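Local coordinates for protein PKD domain (Vibrio anguillarum, PDB 6AEM) that binds calcium specifically as a polycystic-kidney-disease domain of the protease Epp, its wider role in the enzyme being not firmly known, at residues Ser55-Thr67 against Thr75-Pro87. Sequence-based numbering, arbitrary orientation.
Sequences SYTRAGQYTVSLT and TNTTTRTTQVEVP. With ZN (zinc ion), chain F.
G60 and V84, Y62 and T82, V64 and R80, and L66 and T78 face one another as hydrogen-bonded pairs of an antiparallel beta hairpin, and this one hairpin illustrates how regular backbone pairing sorts side chains onto two unlike faces. Each pair is closed by two reciprocal N-H to C=O bonds, the shortest running from T82 N to Y62 O at 2.8 Å. Between them lie the non-hydrogen-bonded pairs, where several CA-H groups also approach these carbonyls, as T79 CA does V64 O at 3.1 Å.

Polar residues fill the face of the non-hydrogen-bonded pairs. T67 and T77 are joined hydroxyl to hydroxyl, OG1 to OG1 at 2.7 Å; in both, OG1 lies anti to the carbonyl carbon (chi1 -57° and -58°), an orientation that, across this close pair, turns the hydroxyls toward each other. T63 OG1 instead meets the methyl CG2 of T81, 3.6 Å away.

The other face is mixed: V64, L66, T82 and V84 are buried, whereas T78 OG1 bonds to A10 O and R80 NE to F12 O. V84 reaches the two tyrosines through CG2, which lies 3.8 Å from Y62 CE2, at that ring's edge and near its plane, and equally far from Y56 CD2, which it approaches obliquely. The two rings lie face against face, Y62 CD2 sitting 3.5 Å above the plane of Y56, over its centre. Y62 OH donates to R58 O at 2.7 Å from above the carbonyl plane, tying the ring to the turn before its strand, while Y56 OH bonds to F41 O.

Beyond V84, E85 grips a zinc ion with both carboxylate oxygens, three waters completing the ligands seen. Strand 75-84 is the outer strand of its sheet, and strand 60-70 lies between it and strand 34-40. V64, L66, T82 and V84 pack against strands 12-17 and 20-25, contributing to the core between the two sheets of the beta sandwich.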
loop_
_atom_site.group_PDB
_atom_site.type_symbol
_atom_site.label_atom_id
_atom_site.label_comp_id
_atom_site.label_asym_id
_atom_site.label_seq_id
_atom_site.Cartn_x
_atom_site.Cartn_y
_atom_site.Cartn_z
ATOM N N SER A 55 -8.717 -7.622 -5.842
ATOM C CA SER A 55 -8.899 -9.050 -5.657
ATOM C C SER A 55 -7.818 -9.788 -6.421
ATOM O O SER A 55 -7.475 -9.409 -7.541
ATOM C CB SER A 55 -10.251 -9.504 -6.201
ATOM O OG SER A 55 -10.265 -9.397 -7.612
ATOM N N TYR A 56 -7.296 -10.843 -5.804
ATOM C CA TYR A 56 -6.402 -11.773 -6.471
ATOM C C TYR A 56 -7.246 -12.793 -7.227
ATOM O O TYR A 56 -8.377 -13.111 -6.830
ATOM C CB TYR A 56 -5.489 -12.484 -5.456
ATOM C CG TYR A 56 -4.525 -11.526 -4.788
ATOM C CD1 TYR A 56 -3.401 -11.053 -5.464
ATOM C CD2 TYR A 56 -4.763 -11.035 -3.501
ATOM C CE1 TYR A 56 -2.533 -10.145 -4.856
ATOM C CE2 TYR A 56 -3.891 -10.129 -2.885
ATOM C CZ TYR A 56 -2.762 -9.696 -3.565
ATOM O OH TYR A 56 -1.950 -8.780 -2.931
ATOM N N THR A 57 -6.712 -13.279 -8.349
ATOM C CA THR A 57 -7.395 -14.318 -9.121
ATOM C C THR A 57 -7.038 -15.727 -8.669
ATOM O O THR A 57 -7.693 -16.686 -9.103
ATOM C CB THR A 57 -7.089 -14.175 -10.618
ATOM O OG1 THR A 57 -5.703 -14.451 -10.855
ATOM C CG2 THR A 57 -7.431 -12.785 -11.115
ATOM N N ARG A 58 -6.009 -15.881 -7.847
ATOM C CA ARG A 58 -5.640 -17.170 -7.287
ATOM C C ARG A 58 -5.078 -17.008 -5.882
ATOM O O ARG A 58 -4.538 -15.958 -5.517
ATOM C CB ARG A 58 -4.669 -17.901 -8.194
ATOM C CG ARG A 58 -3.404 -17.113 -8.460
ATOM C CD ARG A 58 -3.236 -16.956 -9.970
ATOM N NE ARG A 58 -2.290 -17.939 -10.474
ATOM C CZ ARG A 58 -2.108 -18.228 -11.755
ATOM N NH1 ARG A 58 -1.213 -19.143 -12.084
ATOM N NH2 ARG A 58 -2.870 -17.679 -12.693
ATOM N N ALA A 59 -5.235 -18.067 -5.089
ATOM C CA ALA A 59 -4.699 -18.093 -3.738
ATOM C C ALA A 59 -3.181 -17.961 -3.771
ATOM O O ALA A 59 -2.534 -18.282 -4.767
ATOM C CB ALA A 59 -5.105 -19.390 -3.032
ATOM N N GLY A 60 -2.616 -17.501 -2.661
ATOM C CA GLY A 60 -1.175 -17.507 -2.483
ATOM C C GLY A 60 -0.708 -16.463 -1.488
ATOM O O GLY A 60 -1.494 -15.782 -0.867
ATOM N N GLN A 61 0.617 -16.415 -1.320
ATOM C CA GLN A 61 1.308 -15.389 -0.546
ATOM C C GLN A 61 1.834 -14.351 -1.516
ATOM O O GLN A 61 2.525 -14.705 -2.487
ATOM C CB GLN A 61 2.533 -15.902 0.236
ATOM C CG GLN A 61 3.503 -14.638 0.652
ATOM C CD GLN A 61 4.817 -14.925 1.418
ATOM O OE1 GLN A 61 5.959 -14.638 0.891
ATOM N NE2 GLN A 61 4.686 -15.373 2.664
ATOM N N TYR A 62 1.598 -13.083 -1.204
ATOM C CA TYR A 62 2.003 -11.986 -2.061
ATOM C C TYR A 62 2.649 -10.915 -1.187
ATOM O O TYR A 62 2.301 -10.761 0.008
ATOM C CB TYR A 62 0.769 -11.342 -2.724
ATOM C CG TYR A 62 -0.002 -12.264 -3.628
ATOM C CD1 TYR A 62 0.372 -12.457 -4.963
ATOM C CD2 TYR A 62 -1.119 -12.939 -3.169
ATOM C CE1 TYR A 62 -0.337 -13.325 -5.811
ATOM C CE2 TYR A 62 -1.822 -13.792 -4.019
ATOM C CZ TYR A 62 -1.431 -13.973 -5.332
ATOM O OH TYR A 62 -2.161 -14.791 -6.169
ATOM N N THR A 63 3.596 -10.181 -1.782
ATOM C CA THR A 63 4.166 -8.999 -1.149
ATOM C C THR A 63 3.440 -7.779 -1.725
ATOM O O THR A 63 3.423 -7.575 -2.944
ATOM C CB THR A 63 5.673 -8.933 -1.408
ATOM O OG1 THR A 63 6.326 -10.041 -0.779
ATOM C CG2 THR A 63 6.272 -7.629 -0.867
ATOM N N VAL A 64 2.834 -6.981 -0.831
ATOM C CA VAL A 64 2.161 -5.734 -1.185
ATOM C C VAL A 64 3.069 -4.589 -0.775
ATOM O O VAL A 64 3.545 -4.552 0.365
ATOM C CB VAL A 64 0.798 -5.645 -0.481
ATOM C CG1 VAL A 64 0.135 -4.305 -0.718
ATOM C CG2 VAL A 64 -0.117 -6.790 -0.932
ATOM N N SER A 65 3.298 -3.665 -1.702
ATOM C CA SER A 65 4.193 -2.540 -1.492
ATOM C C SER A 65 3.460 -1.218 -1.657
ATOM O O SER A 65 2.625 -1.070 -2.558
ATOM C CB SER A 65 5.291 -2.566 -2.555
ATOM O OG SER A 65 6.029 -3.763 -2.519
ATOM N N LEU A 66 3.798 -0.257 -0.784
ATOM C CA LEU A 66 3.264 1.092 -0.895
ATOM C C LEU A 66 4.411 2.080 -0.803
ATOM O O LEU A 66 5.154 2.084 0.192
ATOM C CB LEU A 66 2.269 1.407 0.225
ATOM C CG LEU A 66 1.801 2.868 0.314
ATOM C CD1 LEU A 66 1.071 3.295 -0.944
ATOM C CD2 LEU A 66 0.951 3.045 1.570
ATOM N N THR A 67 4.507 2.949 -1.811
ATOM C CA THR A 67 5.424 4.083 -1.783
ATOM C C THR A 67 4.609 5.363 -1.711
ATOM O O THR A 67 3.641 5.529 -2.461
ATOM C CB THR A 67 6.345 4.121 -3.011
ATOM O OG1 THR A 67 7.056 2.883 -3.078
ATOM C CG2 THR A 67 7.349 5.284 -2.938
ATOM N N THR A 75 10.420 10.392 -0.416
ATOM C CA THR A 75 9.642 9.162 -0.492
ATOM C C THR A 75 10.007 8.189 0.619
ATOM O O THR A 75 11.017 8.318 1.295
ATOM C CB THR A 75 9.828 8.445 -1.842
ATOM O OG1 THR A 75 11.205 8.080 -2.011
ATOM C CG2 THR A 75 9.464 9.363 -3.004
ATOM N N ASN A 76 9.124 7.206 0.802
ATOM C CA ASN A 76 9.436 6.049 1.623
ATOM C C ASN A 76 8.537 4.921 1.140
ATOM O O ASN A 76 7.418 5.169 0.667
ATOM C CB ASN A 76 9.255 6.268 3.134
ATOM C CG ASN A 76 10.584 6.560 3.873
ATOM O OD1 ASN A 76 11.660 5.986 3.599
ATOM N ND2 ASN A 76 10.491 7.447 4.865
ATOM N N THR A 77 9.030 3.704 1.306
ATOM C CA THR A 77 8.330 2.502 0.866
ATOM C C THR A 77 8.218 1.549 2.042
ATOM O O THR A 77 9.208 1.260 2.709
ATOM C CB THR A 77 9.069 1.789 -0.291
ATOM O OG1 THR A 77 9.214 2.686 -1.387
ATOM C CG2 THR A 77 8.359 0.498 -0.743
ATOM N N THR A 78 7.030 0.995 2.224
ATOM C CA THR A 78 6.781 -0.070 3.199
ATOM C C THR A 78 6.109 -1.223 2.485
ATOM O O THR A 78 5.230 -1.005 1.661
ATOM C CB THR A 78 5.986 0.419 4.404
ATOM O OG1 THR A 78 6.782 1.378 5.102
ATOM C CG2 THR A 78 5.618 -0.740 5.328
ATOM N N THR A 79 6.547 -2.444 2.789
ATOM C CA THR A 79 5.941 -3.628 2.178
ATOM C C THR A 79 5.504 -4.601 3.264
ATOM O O THR A 79 6.074 -4.638 4.341
ATOM C CB THR A 79 6.852 -4.356 1.164
ATOM O OG1 THR A 79 7.832 -5.148 1.849
ATOM C CG2 THR A 79 7.564 -3.372 0.229
ATOM N N ARG A 80 4.516 -5.446 2.953
ATOM C CA ARG A 80 4.046 -6.480 3.874
ATOM C C ARG A 80 3.647 -7.704 3.059
ATOM O O ARG A 80 2.975 -7.571 2.036
ATOM C CB ARG A 80 2.826 -6.055 4.688
ATOM C CG ARG A 80 2.985 -4.805 5.510
ATOM C CD ARG A 80 1.651 -4.566 6.274
ATOM N NE ARG A 80 1.817 -3.523 7.276
ATOM C CZ ARG A 80 2.469 -3.679 8.412
ATOM N NH1 ARG A 80 2.929 -4.866 8.774
ATOM N NH2 ARG A 80 2.584 -2.628 9.216
ATOM N N THR A 81 4.023 -8.900 3.543
ATOM C CA THR A 81 3.451 -10.111 2.956
ATOM C C THR A 81 2.010 -10.311 3.452
ATOM O O THR A 81 1.634 -9.901 4.565
ATOM C CB THR A 81 4.306 -11.357 3.247
ATOM O OG1 THR A 81 4.490 -11.509 4.666
ATOM C CG2 THR A 81 5.653 -11.263 2.524
ATOM N N THR A 82 1.195 -10.941 2.607
ATOM C CA THR A 82 -0.161 -11.330 2.944
ATOM C C THR A 82 -0.417 -12.694 2.327
ATOM O O THR A 82 0.231 -13.106 1.365
ATOM C CB THR A 82 -1.172 -10.272 2.448
ATOM O OG1 THR A 82 -2.456 -10.532 3.022
ATOM C CG2 THR A 82 -1.268 -10.235 0.935
ATOM N N GLN A 83 -1.371 -13.389 2.901
ATOM C CA GLN A 83 -1.787 -14.688 2.398
ATOM C C GLN A 83 -3.278 -14.633 2.129
ATOM O O GLN A 83 -4.050 -14.172 2.979
ATOM C CB GLN A 83 -1.476 -15.805 3.397
ATOM C CG GLN A 83 0.016 -16.036 3.645
ATOM C CD GLN A 83 0.660 -15.019 4.576
ATOM O OE1 GLN A 83 0.053 -14.582 5.564
ATOM N NE2 GLN A 83 1.898 -14.620 4.250
ATOM N N VAL A 84 -3.687 -15.101 0.958
ATOM C CA VAL A 84 -5.100 -15.194 0.627
ATOM C C VAL A 84 -5.401 -16.623 0.226
ATOM O O VAL A 84 -4.566 -17.305 -0.379
ATOM C CB VAL A 84 -5.563 -14.194 -0.455
ATOM C CG1 VAL A 84 -5.426 -12.773 0.069
ATOM C CG2 VAL A 84 -4.803 -14.371 -1.748
ATOM N N GLU A 85 -6.581 -17.077 0.598
ATOM C CA GLU A 85 -7.027 -18.427 0.330
ATOM C C GLU A 85 -8.387 -18.353 -0.336
ATOM O O GLU A 85 -9.168 -17.443 -0.073
ATOM C CB GLU A 85 -7.208 -19.211 1.639
ATOM C CG GLU A 85 -5.978 -19.268 2.523
ATOM C CD GLU A 85 -6.328 -19.561 3.965
ATOM O OE1 GLU A 85 -7.309 -20.292 4.214
ATOM O OE2 GLU A 85 -5.650 -19.023 4.856
ATOM N N VAL A 86 -8.656 -19.313 -1.213
ATOM C CA VAL A 86 -10.016 -19.414 -1.754
ATOM C C VAL A 86 -10.973 -19.736 -0.614
ATOM O O VAL A 86 -10.633 -20.550 0.269
ATOM C CB VAL A 86 -10.093 -20.486 -2.856
ATOM C CG1 VAL A 86 -9.061 -20.223 -3.943
ATOM C CG2 VAL A 86 -9.920 -21.876 -2.274
ATOM N N PRO A 87 -12.171 -19.142 -0.566
ATOM C CA PRO A 87 -13.108 -19.421 0.531
ATOM C C PRO A 87 -13.528 -20.893 0.627
ATOM O O PRO A 87 -13.845 -21.390 1.713
ATOM C CB PRO A 87 -14.346 -18.600 0.164
ATOM C CG PRO A 87 -13.888 -17.559 -0.767
ATOM C CD PRO A 87 -12.669 -18.106 -1.483
ATOM O OXT PRO A 87 -13.573 -21.635 -0.376
HETATM ZN ZN ZN F . -6.784 -20.255 6.396
HETATM O O HOH W 1 -8.494 -21.411 5.578
HETATM O O HOH W 2 -9.263 -19.521 6.453
HETATM O O HOH W 3 -4.639 -19.622 7.311
#